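Local coordinates for oligopeptide ABC transporter, periplasmic oligopeptide-binding protein, putative (Thermotoga maritima MSB8, PDB 5IPW) that probably binds oligopeptides in the periplasm and hands them to an ABC transporter for uptake, at residues 101-106 / 112-117. Sequence-based numbering, arbitrary orientation.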
# COMPACT_ATOMS: atom_id res chain seq x y z
N SER A 101 -22.15 -4.88 6.02
CA SER A 101 -21.97 -6.15 5.31
C SER A 101 -22.11 -5.93 3.82
O SER A 101 -22.72 -4.96 3.37
CB SER A 101 -22.99 -7.20 5.76
OG SER A 101 -24.32 -6.74 5.59
N TRP A 102 -21.51 -6.84 3.07
CA TRP A 102 -21.53 -6.76 1.62
C TRP A 102 -21.74 -8.14 1.03
O TRP A 102 -21.77 -9.14 1.75
CB TRP A 102 -20.26 -6.09 1.09
CG TRP A 102 -18.99 -6.65 1.65
CD1 TRP A 102 -18.15 -7.53 1.04
CD2 TRP A 102 -18.41 -6.34 2.92
NE1 TRP A 102 -17.09 -7.80 1.86
CE2 TRP A 102 -17.22 -7.09 3.02
CE3 TRP A 102 -18.79 -5.52 3.98
CZ2 TRP A 102 -16.41 -7.03 4.15
CZ3 TRP A 102 -17.98 -5.47 5.10
CH2 TRP A 102 -16.80 -6.22 5.18
N GLU A 103 -21.88 -8.17 -0.28
CA GLU A 103 -22.40 -9.33 -0.96
C GLU A 103 -21.81 -9.33 -2.36
O GLU A 103 -21.90 -8.33 -3.07
CB GLU A 103 -23.91 -9.20 -1.01
CG GLU A 103 -24.66 -10.48 -0.73
CD GLU A 103 -26.16 -10.26 -0.65
OE1 GLU A 103 -26.58 -9.14 -0.26
OE2 GLU A 103 -26.91 -11.20 -0.98
N VAL A 104 -21.20 -10.45 -2.75
CA VAL A 104 -20.63 -10.60 -4.08
C VAL A 104 -21.50 -11.59 -4.86
O VAL A 104 -21.60 -12.75 -4.48
CB VAL A 104 -19.19 -11.14 -4.03
CG1 VAL A 104 -18.54 -11.03 -5.40
CG2 VAL A 104 -18.38 -10.41 -2.98
N LEU A 105 -22.11 -11.12 -5.95
CA LEU A 105 -23.06 -11.93 -6.71
C LEU A 105 -22.70 -12.02 -8.19
O LEU A 105 -21.81 -11.31 -8.67
CB LEU A 105 -24.48 -11.38 -6.56
CG LEU A 105 -25.00 -11.20 -5.13
CD1 LEU A 105 -26.38 -10.55 -5.14
CD2 LEU A 105 -25.05 -12.53 -4.39
N GLU A 106 -23.39 -12.92 -8.90
CA GLU A 106 -23.19 -13.15 -10.33
C GLU A 106 -21.70 -13.33 -10.64
O GLU A 106 -21.17 -12.71 -11.56
CB GLU A 106 -23.80 -12.02 -11.16
CG GLU A 106 -25.32 -11.96 -11.10
CD GLU A 106 -25.91 -10.75 -11.81
OE1 GLU A 106 -25.35 -10.30 -12.84
OE2 GLU A 106 -26.95 -10.24 -11.33
N ILE A 112 -23.12 -5.82 -3.76
CA ILE A 112 -24.07 -5.06 -2.95
C ILE A 112 -23.39 -4.70 -1.64
O ILE A 112 -22.81 -5.56 -0.98
CB ILE A 112 -25.36 -5.86 -2.65
CG1 ILE A 112 -26.34 -5.78 -3.82
CG2 ILE A 112 -26.07 -5.31 -1.42
CD1 ILE A 112 -25.88 -6.47 -5.08
N PHE A 113 -23.46 -3.43 -1.26
CA PHE A 113 -22.99 -2.97 0.05
C PHE A 113 -24.18 -2.49 0.87
O PHE A 113 -24.98 -1.69 0.41
CB PHE A 113 -21.97 -1.84 -0.09
CG PHE A 113 -20.65 -2.29 -0.64
CD1 PHE A 113 -19.69 -2.82 0.20
CD2 PHE A 113 -20.38 -2.18 -1.99
CE1 PHE A 113 -18.46 -3.24 -0.31
CE2 PHE A 113 -19.16 -2.59 -2.50
CZ PHE A 113 -18.20 -3.12 -1.66
N HIS A 114 -24.26 -3.00 2.10
CA HIS A 114 -25.34 -2.66 3.02
C HIS A 114 -24.88 -1.61 4.01
O HIS A 114 -23.99 -1.86 4.82
CB HIS A 114 -25.82 -3.91 3.75
CG HIS A 114 -26.34 -4.97 2.84
ND1 HIS A 114 -27.67 -5.03 2.45
CD2 HIS A 114 -25.72 -6.00 2.22
CE1 HIS A 114 -27.84 -6.06 1.64
NE2 HIS A 114 -26.67 -6.66 1.48
N LEU A 115 -25.49 -0.44 3.94
CA LEU A 115 -25.09 0.70 4.73
C LEU A 115 -25.79 0.71 6.07
O LEU A 115 -26.68 -0.11 6.32
CB LEU A 115 -25.39 1.99 3.97
CG LEU A 115 -24.83 2.07 2.54
CD1 LEU A 115 -25.08 3.46 1.97
CD2 LEU A 115 -23.34 1.74 2.51
N ARG A 116 -25.40 1.66 6.91
CA ARG A 116 -25.86 1.72 8.28
C ARG A 116 -26.85 2.87 8.35
O ARG A 116 -26.50 4.02 8.07
CB ARG A 116 -24.67 1.92 9.24
CG ARG A 116 -23.38 1.27 8.73
CD ARG A 116 -22.15 1.55 9.59
NE ARG A 116 -22.14 0.61 10.69
CZ ARG A 116 -21.36 -0.45 10.81
NH1 ARG A 116 -20.41 -0.75 9.93
NH2 ARG A 116 -21.51 -1.22 11.87
N LYS A 117 -28.09 2.53 8.66
CA LYS A 117 -29.17 3.50 8.71
C LYS A 117 -28.93 4.49 9.84
O LYS A 117 -28.53 4.12 10.94
CB LYS A 117 -30.51 2.78 8.90
CG LYS A 117 -31.72 3.70 9.06
CD LYS A 117 -33.01 2.90 9.18
CE LYS A 117 -34.15 3.72 9.78
NZ LYS A 117 -34.63 4.81 8.89
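Glu103 and His114 join diagonally across two antiparallel strands, on the face of the hairpin that also carries Ser101, Leu105 and Ile112. The imidazole NE2 of His114 donates to Glu103 OE1 over 3.0 Å in an almost straight bond (169°). The carboxylate oxygen lies in the ring plane, and the two flat groups are nearly coplanar, 21° apart. Glu103 reaches this position with its chain extended beyond CG, while CG of His114, anti to the carbonyl carbon (chi1 -61°), directs the imidazole across to the neighbouring strand so that NE2 faces Glu103. Ile112 CG2 rests against one face of the imidazole, 3.2 Å above its plane and toward the rim, while Ser101 OG comes within 3.7 Å of His114 CD2. Further along, Leu105 CD1 meets the end of the Ile112 side chain at CD1 (4.1 Å). A phenylalanine in place of His114 would probably leave Glu103 OE1 without its N-H donor and the carboxylate freer to turn.

On the reverse face Trp102 pairs with Phe113 at a non-hydrogen-bonded position. Trp102 CB meets Phe113 CD1 (3.4 Å), and the five-membered ring of the indole lies oblique to the phenyl. Backbone bonds flank this pair: His114 N to Ser101 O (2.8 Å) at one end, and at the other Ile112 N to Glu103 O (2.9 Å), with a weak return bond from Glu103 N to Ile112 O.

The contact belongs to the hairpin of strands 94-105 and 110-115, neighbours in a five-stranded antiparallel sheet. Trp102 packs back on Leu94 and Pro96 of its own strand. Beyond 110-115 lies strand 166-171, where Val167 bonds to the Phe113 backbone and Thr166 and Lys168 touch Ile112.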